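Local coordinates for cell wall surface anchor family protein (Streptococcus pneumoniae, PDB 4OQ1), which is an ancillary pilin of the pneumococcal pilus, which it probably helps to anchor to the cell wall, at residues Gln33-Gln38 with Val140-Asp145. The protein carries 3 engineered substitutions. Sequence-based numbering, arbitrary orientation.
Sequences QLENYQ and VAKKTD
Gln-33 and Val-140 pair in parallel with their CA atoms 4.7 Å apart, where strands 28-33 and 137-140 end side by side at one border of the mixed sheet of the N-terminal domain. The pairing closes with a backbone hydrogen bond from Ala-141 N to Gln-33 O (3.0 Å), and the Gln-33 backbone is also hydrogen-bonded to Ile-139. Past this point the segments separate, CA to CA 5.7 Å for Leu-34 and Ala-141 and 7.1 Å for Glu-35 and Lys-143. Residues Leu-34 to Tyr-37 form a type II turn that leads into helix 37-42; 140-145 runs on irregularly toward strand 150-157 of the following Cna-B-like (prealbumin-like) domain. The contact thus lies at the exit from the first domain. Gln-33 and Val-140 project from the same face of the sheet, and the amide OE1 of Gln-33 lies 3.5 Å from the methyl CG2 of Val-140; NE2 of Gln-33 is hydrogen-bonded to Gln-97 OE1. Leu-34 brings CD2 to the CB of Ala-141 at 4.2 Å, and both side chains also touch Ile-113. Tyr-121 ties the diverging backbones together, because its hydroxyl is hydrogen-bonded to both Glu-35 N and Ala-141 O. Beyond it, the side chain of Glu-35 replaces the lost main-chain pairing: CG stands anti to the carbonyl carbon (chi1 -58°) and the chain then extends across to Lys-143. The ammonium groups of Lys-142 and Lys-143 do not contact this carboxylate, although they could still favour its negative charge at longer range. OE1 rests against the CB of Lys-143 at 3.6 Å, while OE2 accepts a nearly straight hydrogen bond (170°) from the backbone N of Lys-143, which approaches from above the carboxylate plane, 64° out of it.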
loop_
_atom_site.group_PDB
_atom_site.type_symbol
_atom_site.label_atom_id
_atom_site.label_comp_id
_atom_site.label_asym_id
_atom_site.label_seq_id
_atom_site.Cartn_x
_atom_site.Cartn_y
_atom_site.Cartn_z
ATOM N N GLN A 33 -14.988 6.938 -25.295
ATOM C CA GLN A 33 -14.553 5.780 -24.556
ATOM C C GLN A 33 -13.154 6.128 -24.022
ATOM O O GLN A 33 -12.349 6.756 -24.709
ATOM C CB GLN A 33 -14.599 4.570 -25.496
ATOM C CG GLN A 33 -16.004 4.129 -25.852
ATOM C CD GLN A 33 -16.113 3.253 -27.098
ATOM O OE1 GLN A 33 -15.118 2.911 -27.745
ATOM N NE2 GLN A 33 -17.331 2.834 -27.411
ATOM N N LEU A 34 -12.867 5.758 -22.777
ATOM C CA LEU A 34 -11.628 6.148 -22.124
ATOM C C LEU A 34 -10.779 4.936 -21.706
ATOM O O LEU A 34 -11.325 3.822 -21.481
ATOM C CB LEU A 34 -11.922 6.933 -20.875
ATOM C CG LEU A 34 -12.865 8.115 -20.992
ATOM C CD1 LEU A 34 -12.938 8.758 -19.643
ATOM C CD2 LEU A 34 -12.444 9.137 -22.062
ATOM N N GLU A 35 -9.508 5.199 -21.489
ATOM C CA GLU A 35 -8.603 4.235 -20.867
ATOM C C GLU A 35 -9.035 4.063 -19.380
ATOM O O GLU A 35 -9.283 5.039 -18.649
ATOM C CB GLU A 35 -7.177 4.730 -20.945
ATOM C CG GLU A 35 -6.605 5.035 -22.370
ATOM C CD GLU A 35 -5.268 5.773 -22.346
ATOM O OE1 GLU A 35 -4.524 5.794 -21.354
ATOM O OE2 GLU A 35 -4.837 6.340 -23.374
ATOM N N ASN A 36 -9.125 2.804 -18.938
ATOM C CA ASN A 36 -9.277 2.491 -17.518
ATOM C C ASN A 36 -10.588 3.114 -17.091
ATOM O O ASN A 36 -10.691 3.622 -15.976
ATOM C CB ASN A 36 -8.091 3.056 -16.705
ATOM C CG ASN A 36 -7.887 2.349 -15.326
ATOM O OD1 ASN A 36 -8.289 1.244 -15.163
ATOM N ND2 ASN A 36 -7.289 3.038 -14.362
ATOM N N TYR A 37 -11.588 3.048 -17.992
ATOM C CA TYR A 37 -12.832 3.748 -17.845
ATOM C C TYR A 37 -13.499 3.471 -16.488
ATOM O O TYR A 37 -13.819 4.392 -15.812
ATOM C CB TYR A 37 -13.850 3.433 -18.960
ATOM C CG TYR A 37 -15.164 4.187 -18.810
ATOM C CD1 TYR A 37 -15.283 5.554 -19.223
ATOM C CD2 TYR A 37 -16.276 3.598 -18.208
ATOM C CE1 TYR A 37 -16.466 6.240 -19.082
ATOM C CE2 TYR A 37 -17.454 4.307 -18.037
ATOM C CZ TYR A 37 -17.571 5.600 -18.477
ATOM O OH TYR A 37 -18.767 6.311 -18.314
ATOM N N GLN A 38 -13.734 2.189 -16.127
ATOM C CA GLN A 38 -14.457 1.848 -14.855
ATOM C C GLN A 38 -13.826 2.465 -13.659
ATOM O O GLN A 38 -14.511 3.060 -12.855
ATOM C CB GLN A 38 -14.543 0.346 -14.560
ATOM C CG GLN A 38 -14.893 -0.558 -15.736
ATOM C CD GLN A 38 -16.112 -0.110 -16.498
ATOM O OE1 GLN A 38 -16.118 -0.056 -17.739
ATOM N NE2 GLN A 38 -17.171 0.174 -15.766
ATOM N N VAL A 140 -12.532 7.115 -29.331
ATOM C CA VAL A 140 -11.777 6.441 -28.288
ATOM C C VAL A 140 -10.626 7.409 -27.917
ATOM O O VAL A 140 -9.655 7.525 -28.664
ATOM C CB VAL A 140 -11.224 5.068 -28.752
ATOM C CG1 VAL A 140 -10.605 4.323 -27.587
ATOM C CG2 VAL A 140 -12.260 4.174 -29.423
ATOM N N ALA A 141 -10.732 8.105 -26.789
ATOM C CA ALA A 141 -9.836 9.256 -26.541
ATOM C C ALA A 141 -8.533 8.826 -25.858
ATOM O O ALA A 141 -8.589 8.121 -24.842
ATOM C CB ALA A 141 -10.545 10.215 -25.610
ATOM N N LYS A 142 -7.359 9.240 -26.383
ATOM C CA LYS A 142 -6.109 8.830 -25.849
ATOM C C LYS A 142 -5.839 9.802 -24.754
ATOM O O LYS A 142 -6.061 10.982 -24.909
ATOM C CB LYS A 142 -4.984 8.913 -26.868
ATOM C CG LYS A 142 -3.608 8.695 -26.251
ATOM C CD LYS A 142 -2.685 8.221 -27.356
ATOM C CE LYS A 142 -1.455 7.517 -26.756
ATOM N NZ LYS A 142 -0.683 8.543 -26.093
ATOM N N LYS A 143 -5.424 9.274 -23.620
ATOM C CA LYS A 143 -5.069 10.151 -22.480
ATOM C C LYS A 143 -3.713 10.795 -22.772
ATOM O O LYS A 143 -2.769 10.167 -23.183
ATOM C CB LYS A 143 -5.063 9.351 -21.147
ATOM C CG LYS A 143 -4.957 10.231 -19.898
ATOM C CD LYS A 143 -4.753 9.375 -18.633
ATOM C CE LYS A 143 -4.725 10.307 -17.425
ATOM N NZ LYS A 143 -4.864 9.526 -16.174
ATOM N N THR A 144 -3.633 12.065 -22.464
ATOM C CA THR A 144 -2.421 12.829 -22.569
ATOM C C THR A 144 -1.832 13.243 -21.168
ATOM O O THR A 144 -2.415 13.023 -20.159
ATOM C CB THR A 144 -2.662 14.060 -23.478
ATOM O OG1 THR A 144 -1.461 14.769 -23.617
ATOM C CG2 THR A 144 -3.611 14.922 -22.886
ATOM N N ASP A 145 -0.651 13.818 -21.175
ATOM C CA ASP A 145 -0.008 14.340 -19.971
ATOM C C ASP A 145 0.294 13.257 -18.977
ATOM O O ASP A 145 -0.065 13.375 -17.842
ATOM C CB ASP A 145 -0.936 15.336 -19.303
ATOM C CG ASP A 145 -0.880 16.737 -19.933
ATOM O OD1 ASP A 145 -0.187 16.950 -20.954
ATOM O OD2 ASP A 145 -1.518 17.641 -19.376
#